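Side-chain contacts in MdbA protein (Corynebacterium matruchotii ATCC 14266, PDB 6BO0), which probably exchanges thiols and disulfides as a DsbA-like oxidoreductase of the thioredoxin fold, helping to form disulfide bonds in other proteins: residues A[61-64]-A[65-69]; A[115-118]-A[119-122]; A[121-124]-A[125-129]. One frame throughout, in Å; residues are numbered along the deposited sequence. Where two conformers were deposited one is given.

Contact 1 of 3, residues A[61-64]-A[65-69]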
# COMPACT_ATOMS: atom_id res chain seq x y z
N ALA A 61 -7.09 -11.07 0.82
CA ALA A 61 -8.44 -11.47 0.37
C ALA A 61 -9.49 -11.19 1.45
O ALA A 61 -10.55 -10.60 1.17
CB ALA A 61 -8.48 -12.92 -0.02
N ASP A 62 -9.16 -11.53 2.70
CA ASP A 62 -10.10 -11.30 3.78
C ASP A 62 -10.27 -9.80 4.01
O ASP A 62 -11.37 -9.32 4.26
CB ASP A 62 -9.66 -12.01 5.05
CG ASP A 62 -9.86 -13.53 4.99
OD1 ASP A 62 -10.62 -14.06 4.13
OD2 ASP A 62 -9.25 -14.19 5.84
N MET A 63 -9.16 -9.07 3.92
CA MET A 63 -9.20 -7.61 4.07
C MET A 63 -10.11 -6.98 3.00
O MET A 63 -10.91 -6.08 3.29
CB MET A 63 -7.78 -7.06 4.02
CG MET A 63 -7.73 -5.55 4.01
SD MET A 63 -6.10 -4.87 4.26
CE MET A 63 -5.35 -5.15 2.68
N LYS A 64 -9.91 -7.39 1.75
CA LYS A 64 -10.68 -6.82 0.65
C LYS A 64 -12.19 -6.96 0.87
O LYS A 64 -12.97 -6.01 0.70
CB LYS A 64 -10.30 -7.50 -0.65
CG LYS A 64 -10.90 -6.89 -1.88
CD LYS A 64 -10.35 -7.62 -3.09
CE LYS A 64 -11.00 -7.19 -4.38
NZ LYS A 64 -12.35 -7.79 -4.58
N LYS A 65 -12.60 -8.12 1.34
CA LYS A 65 -14.01 -8.35 1.59
C LYS A 65 -14.54 -7.50 2.73
O LYS A 65 -15.63 -6.92 2.63
CB LYS A 65 -14.27 -9.82 1.87
CG LYS A 65 -15.76 -10.10 2.12
CD LYS A 65 -16.14 -11.57 1.99
CE LYS A 65 -17.58 -11.82 2.44
NZ LYS A 65 -18.57 -10.98 1.71
N LEU A 66 -13.78 -7.41 3.82
CA LEU A 66 -14.18 -6.57 4.92
C LEU A 66 -14.35 -5.11 4.48
O LEU A 66 -15.27 -4.43 4.92
CB LEU A 66 -13.20 -6.68 6.09
CG LEU A 66 -13.14 -8.03 6.79
CD1 LEU A 66 -11.99 -8.01 7.77
CD2 LEU A 66 -14.45 -8.38 7.49
N ILE A 67 -13.45 -4.63 3.62
CA ILE A 67 -13.57 -3.25 3.13
C ILE A 67 -14.85 -3.12 2.28
O ILE A 67 -15.69 -2.23 2.46
CB ILE A 67 -12.36 -2.83 2.28
CG1 ILE A 67 -11.06 -2.84 3.09
CG2 ILE A 67 -12.58 -1.40 1.72
CD1 ILE A 67 -9.81 -2.79 2.25
N GLU A 68 -14.99 -4.03 1.34
CA GLU A 68 -16.10 -3.92 0.41
C GLU A 68 -17.44 -3.93 1.15
O GLU A 68 -18.36 -3.16 0.83
CB GLU A 68 -16.03 -5.05 -0.61
CG GLU A 68 -14.89 -4.79 -1.59
CD GLU A 68 -14.72 -5.81 -2.68
OE1 GLU A 68 -15.32 -6.89 -2.60
OE2 GLU A 68 -13.96 -5.50 -3.64
N ASP A 69 -17.53 -4.79 2.16
CA ASP A 69 -18.78 -4.96 2.90
C ASP A 69 -19.07 -3.85 3.91
O ASP A 69 -20.14 -3.85 4.50
CB ASP A 69 -18.77 -6.32 3.56
CG ASP A 69 -18.82 -7.46 2.55
OD1 ASP A 69 -18.90 -7.22 1.31
OD2 ASP A 69 -18.75 -8.61 3.01
O HOH W 1 -13.93 -9.48 -2.29
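K64 and E68 form a salt bridge one turn apart on helix 51-68, NZ of K64 standing 3.0 Å from OE2 of E68. This is an i to i+4 pair on the helix that begins within the C-H-Y-C sequence, the probable redox motif of this DsbA-like thioredoxin fold, and carries its second cysteine, C52. The ammonium comes from above the carboxylate plane, 35° out of it, and the two side chains cross obliquely. K64 runs with CG anti to its own N (chi1 -173°) and bends only at chi4 (-78°), the turn that brings NZ down over the glutamate. A water closes a second path, accepting from K64 NZ and donating to E68 OE1, the latter at 3.0 Å. Both carboxylate oxygens are therefore engaged, and OE2 also takes the backbone N-H of A18, which probably favours the ionised form of E68. The main chain keeps regular helical bonding beneath, for instance from E68 N to K64 O at 2.9 Å. In one of its two conformers, K65 makes a second i to i+4 bridge, of different geometry, NZ to OD2 of D69 at 2.7 Å, using the syn lone pair of OD2.

Toward the protein interior the contact turns apolar. M63 and I67 lie side by side and point the same way, CG of M63 being 3.9 Å from CD1 of I67. Both also touch V74 of strand 72-78, so this face of the helix packs on the central sheet, while M63 reaches W110 of helix 106-118. Close over the backbone, CG1 of I67 lies 3.2 Å from O of M63.

Contact 2 of 3, residues A[115-118]-A[119-122]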
# COMPACT_ATOMS: atom_id res chain seq x y z
N MET A 115 1.00 -6.44 -6.48
CA MET A 115 2.15 -6.74 -7.29
C MET A 115 3.45 -6.39 -6.56
O MET A 115 4.38 -7.18 -6.53
CB MET A 115 2.01 -6.03 -8.64
CG MET A 115 3.19 -6.19 -9.58
SD MET A 115 4.61 -5.16 -9.25
CE MET A 115 3.95 -3.52 -9.56
N LEU A 116 3.52 -5.20 -5.98
CA LEU A 116 4.77 -4.79 -5.32
C LEU A 116 5.13 -5.72 -4.18
O LEU A 116 6.30 -6.05 -3.98
CB LEU A 116 4.66 -3.38 -4.78
CG LEU A 116 4.63 -2.21 -5.78
CD1 LEU A 116 4.36 -0.93 -5.04
CD2 LEU A 116 5.92 -2.12 -6.55
N MET A 117 4.13 -6.13 -3.40
CA MET A 117 4.39 -7.04 -2.28
C MET A 117 4.73 -8.44 -2.78
O MET A 117 5.64 -9.09 -2.24
CB MET A 117 3.19 -7.06 -1.33
CG MET A 117 3.02 -5.78 -0.55
SD MET A 117 4.47 -5.42 0.49
CE MET A 117 3.80 -4.11 1.54
N THR A 118 4.03 -8.92 -3.80
CA THR A 118 4.25 -10.29 -4.27
C THR A 118 5.58 -10.43 -5.00
O THR A 118 6.31 -11.42 -4.84
CB THR A 118 3.08 -10.73 -5.15
OG1 THR A 118 1.85 -10.61 -4.43
CG2 THR A 118 3.26 -12.15 -5.63
N GLU A 119 5.91 -9.43 -5.80
CA GLU A 119 7.14 -9.46 -6.59
C GLU A 119 8.36 -8.91 -5.86
O GLU A 119 9.44 -8.86 -6.44
CB GLU A 119 6.96 -8.69 -7.90
CG GLU A 119 5.82 -9.20 -8.77
CD GLU A 119 6.08 -10.54 -9.42
OE1 GLU A 119 7.25 -10.95 -9.55
OE2 GLU A 119 5.08 -11.18 -9.78
N GLN A 120 8.17 -8.53 -4.59
CA GLN A 120 9.18 -7.83 -3.80
C GLN A 120 10.62 -8.32 -4.02
O GLN A 120 11.50 -7.53 -4.33
CB GLN A 120 8.81 -7.95 -2.34
CG GLN A 120 9.74 -7.26 -1.37
CD GLN A 120 9.28 -7.49 0.03
OE1 GLN A 120 9.60 -8.52 0.64
NE2 GLN A 120 8.49 -6.59 0.54
N GLN A 121 10.89 -9.61 -3.81
CA GLN A 121 12.27 -10.06 -3.87
C GLN A 121 12.85 -10.01 -5.26
O GLN A 121 14.05 -9.84 -5.39
CB GLN A 121 12.40 -11.45 -3.29
CG GLN A 121 12.23 -11.41 -1.79
CD GLN A 121 12.80 -12.60 -1.07
OE1 GLN A 121 13.60 -13.38 -1.61
NE2 GLN A 121 12.45 -12.72 0.18
N ASN A 122 12.00 -10.20 -6.28
CA ASN A 122 12.40 -10.13 -7.69
C ASN A 122 12.70 -8.70 -8.17
O ASN A 122 13.50 -8.48 -9.07
CB ASN A 122 11.30 -10.70 -8.63
CG ASN A 122 10.85 -12.10 -8.26
OD1 ASN A 122 11.65 -12.96 -7.89
ND2 ASN A 122 9.54 -12.34 -8.38
O HOH W 2 8.86 -11.64 -3.47
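M115 sends CG back beside its carbonyl carbon (chi1 177°), whereas E119 holds CG beside its own N (chi1 -57°); the two CG atoms thus come within 4.1 Å, with the chains crossing at about a right angle. CG of E119 also lies 3.3 Å from O of M115, the same carbonyl that accepts the E119 backbone N-H at 2.8 Å. After that bond the helical pattern breaks. L116 O has too poor an angle to bond Q120 N, which instead makes a weak bond to M117 O at 3.5 Å. The chain is thus kinked between helices 106-118 and 120-123 of the helical region inserted into the DsbA-type thioredoxin fold. A water spans the kink, donating to T118 O and accepting from Q121 N, 2.9 Å from each. Beyond it, N122 ND2 donates to E119 OE1 at 2.9 Å, with the oxygen in the amide plane but met on its anti side, 32° out of the carboxylate plane; OE2 is paired with the hydroxyl of Y13. Q120 extends past M117, its NE2 4.2 Å from SD, and bonds O of F47 and O of the S-hydroxycysteine at position 49, probably the first cysteine of the C-H-Y-C redox motif.

Contact 3 of 3, residues A[121-124]-A[125-129]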
# COMPACT_ATOMS: atom_id res chain seq x y z
N GLN A 121 10.89 -9.61 -3.81
CA GLN A 121 12.27 -10.06 -3.87
C GLN A 121 12.85 -10.01 -5.26
O GLN A 121 14.05 -9.84 -5.39
CB GLN A 121 12.40 -11.45 -3.29
CG GLN A 121 12.23 -11.41 -1.79
CD GLN A 121 12.80 -12.60 -1.07
OE1 GLN A 121 13.60 -13.38 -1.61
NE2 GLN A 121 12.45 -12.72 0.18
N ASN A 122 12.00 -10.20 -6.28
CA ASN A 122 12.40 -10.13 -7.69
C ASN A 122 12.70 -8.70 -8.17
O ASN A 122 13.50 -8.48 -9.07
CB ASN A 122 11.30 -10.70 -8.63
CG ASN A 122 10.85 -12.10 -8.26
OD1 ASN A 122 11.65 -12.96 -7.89
ND2 ASN A 122 9.54 -12.34 -8.38
N ILE A 123 12.02 -7.72 -7.56
CA ILE A 123 12.14 -6.34 -8.03
C ILE A 123 12.96 -5.42 -7.12
O ILE A 123 13.33 -4.33 -7.55
CB ILE A 123 10.75 -5.71 -8.29
CG1 ILE A 123 9.90 -5.55 -7.03
CG2 ILE A 123 10.01 -6.51 -9.35
CD1 ILE A 123 8.67 -4.69 -7.23
N TRP A 124 13.23 -5.83 -5.88
CA TRP A 124 13.89 -4.95 -4.92
C TRP A 124 15.21 -4.46 -5.48
O TRP A 124 16.08 -5.25 -5.85
CB TRP A 124 14.12 -5.67 -3.58
CG TRP A 124 14.78 -4.80 -2.57
CD1 TRP A 124 14.18 -3.90 -1.77
CD2 TRP A 124 16.16 -4.73 -2.26
NE1 TRP A 124 15.10 -3.25 -0.98
CE2 TRP A 124 16.33 -3.77 -1.25
CE3 TRP A 124 17.29 -5.41 -2.74
CZ2 TRP A 124 17.57 -3.45 -0.72
CZ3 TRP A 124 18.52 -5.10 -2.18
CH2 TRP A 124 18.65 -4.12 -1.20
N GLY A 125 15.32 -3.14 -5.53
CA GLY A 125 16.53 -2.49 -5.99
C GLY A 125 16.75 -2.47 -7.49
O GLY A 125 17.75 -1.92 -7.95
N LYS A 126 15.84 -3.07 -8.25
CA LYS A 126 15.99 -3.24 -9.68
C LYS A 126 15.06 -2.40 -10.52
O LYS A 126 15.10 -2.48 -11.75
CB LYS A 126 15.77 -4.70 -10.03
CG LYS A 126 16.82 -5.58 -9.42
CD LYS A 126 16.63 -7.05 -9.70
CE LYS A 126 17.74 -7.89 -9.08
NZ LYS A 126 17.18 -9.12 -8.48
N LYS A 127 14.25 -1.55 -9.89
CA LYS A 127 13.24 -0.76 -10.60
C LYS A 127 13.38 0.71 -10.26
O LYS A 127 13.28 1.10 -9.10
CB LYS A 127 11.82 -1.24 -10.25
CG LYS A 127 11.52 -2.67 -10.61
CD LYS A 127 11.58 -2.94 -12.09
CE LYS A 127 11.44 -4.43 -12.34
NZ LYS A 127 11.69 -4.75 -13.78
N GLU A 128 13.63 1.52 -11.27
CA GLU A 128 13.58 2.95 -11.11
C GLU A 128 12.13 3.42 -11.28
O GLU A 128 11.26 2.64 -11.69
CB GLU A 128 14.51 3.64 -12.11
CG GLU A 128 15.97 3.27 -11.91
CD GLU A 128 16.49 3.60 -10.51
OE1 GLU A 128 16.16 4.64 -9.92
OE2 GLU A 128 17.29 2.80 -10.01
N LEU A 129 11.88 4.70 -11.01
CA LEU A 129 10.54 5.22 -11.18
C LEU A 129 10.02 4.98 -12.59
O LEU A 129 8.84 4.68 -12.76
CB LEU A 129 10.50 6.69 -10.82
CG LEU A 129 10.56 6.97 -9.32
CD1 LEU A 129 10.81 8.44 -9.10
CD2 LEU A 129 9.29 6.53 -8.60
O HOH W 3 16.06 -8.03 -6.22
O HOH W 4 15.39 -10.24 -10.27
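I123 and K127 cross at about a right angle, the lysine's aliphatic chain lying over the branched isoleucine. Two points of touch define the packing: CB of I123 is 3.9 Å from CG of K127, and CG2 of I123 is 3.9 Å from CE of K127. A bend at chi2 (-64°) folds K127 along this apolar patch before NZ leaves to form a salt bridge with E6. Both side chains also reach helix 129-138, I123 at M135 and K127 at L132.

K126 points back over the end of helix 120-123. Its CD sits 3.5 Å from O of N122, and its ammonium works through water rather than by direct bonds to the helix carbonyls. One water accepts from NZ at 2.7 Å and donates to O of both Q121 and W124; another, 2.8 Å from NZ, donates to O of N122. Three carbonyls near the helix end are thereby linked to one positive charge, probably a favourable match for the helix dipole. NZ also bonds a tetraethylene glycol, probably from the crystallisation liquor.

W124 turns its indole outward, meeting the ring of H89 and touching S48, next to the probable redox cysteine at position 49; G125 N lies obliquely to the indole, 3.4 Å from CG. Below these side chains, K126 N donates to I123 O at 2.9 Å, coming from above the carbonyl plane. With psi 123° at W124 and phi 77° at G125, a positive value that favours glycine, residues 123-126 make a classic type II beta turn, here ending helix 120-123.

In the fold
Along the chain the order is contact 1, contact 2, contact 3. Contact 1 lies near the far end of helix 51-68, which packs on the central sheet of the thioredoxin fold; its centre is 21 Å from that of contact 2 and 28 Å from that of contact 3, across the chain's centre. Contacts 2 and 3 are neighbours, 9 Å between centres: they share Q121, N122 and helix 120-123, and touch where L116 CD2 meets I123 CD1 at 3.8 Å. Together they carry the chain from helix 106-118 toward helix 129-138, past the probable redox motif at the start of helix 51-68, which Q120 of contact 2 reaches through position 49.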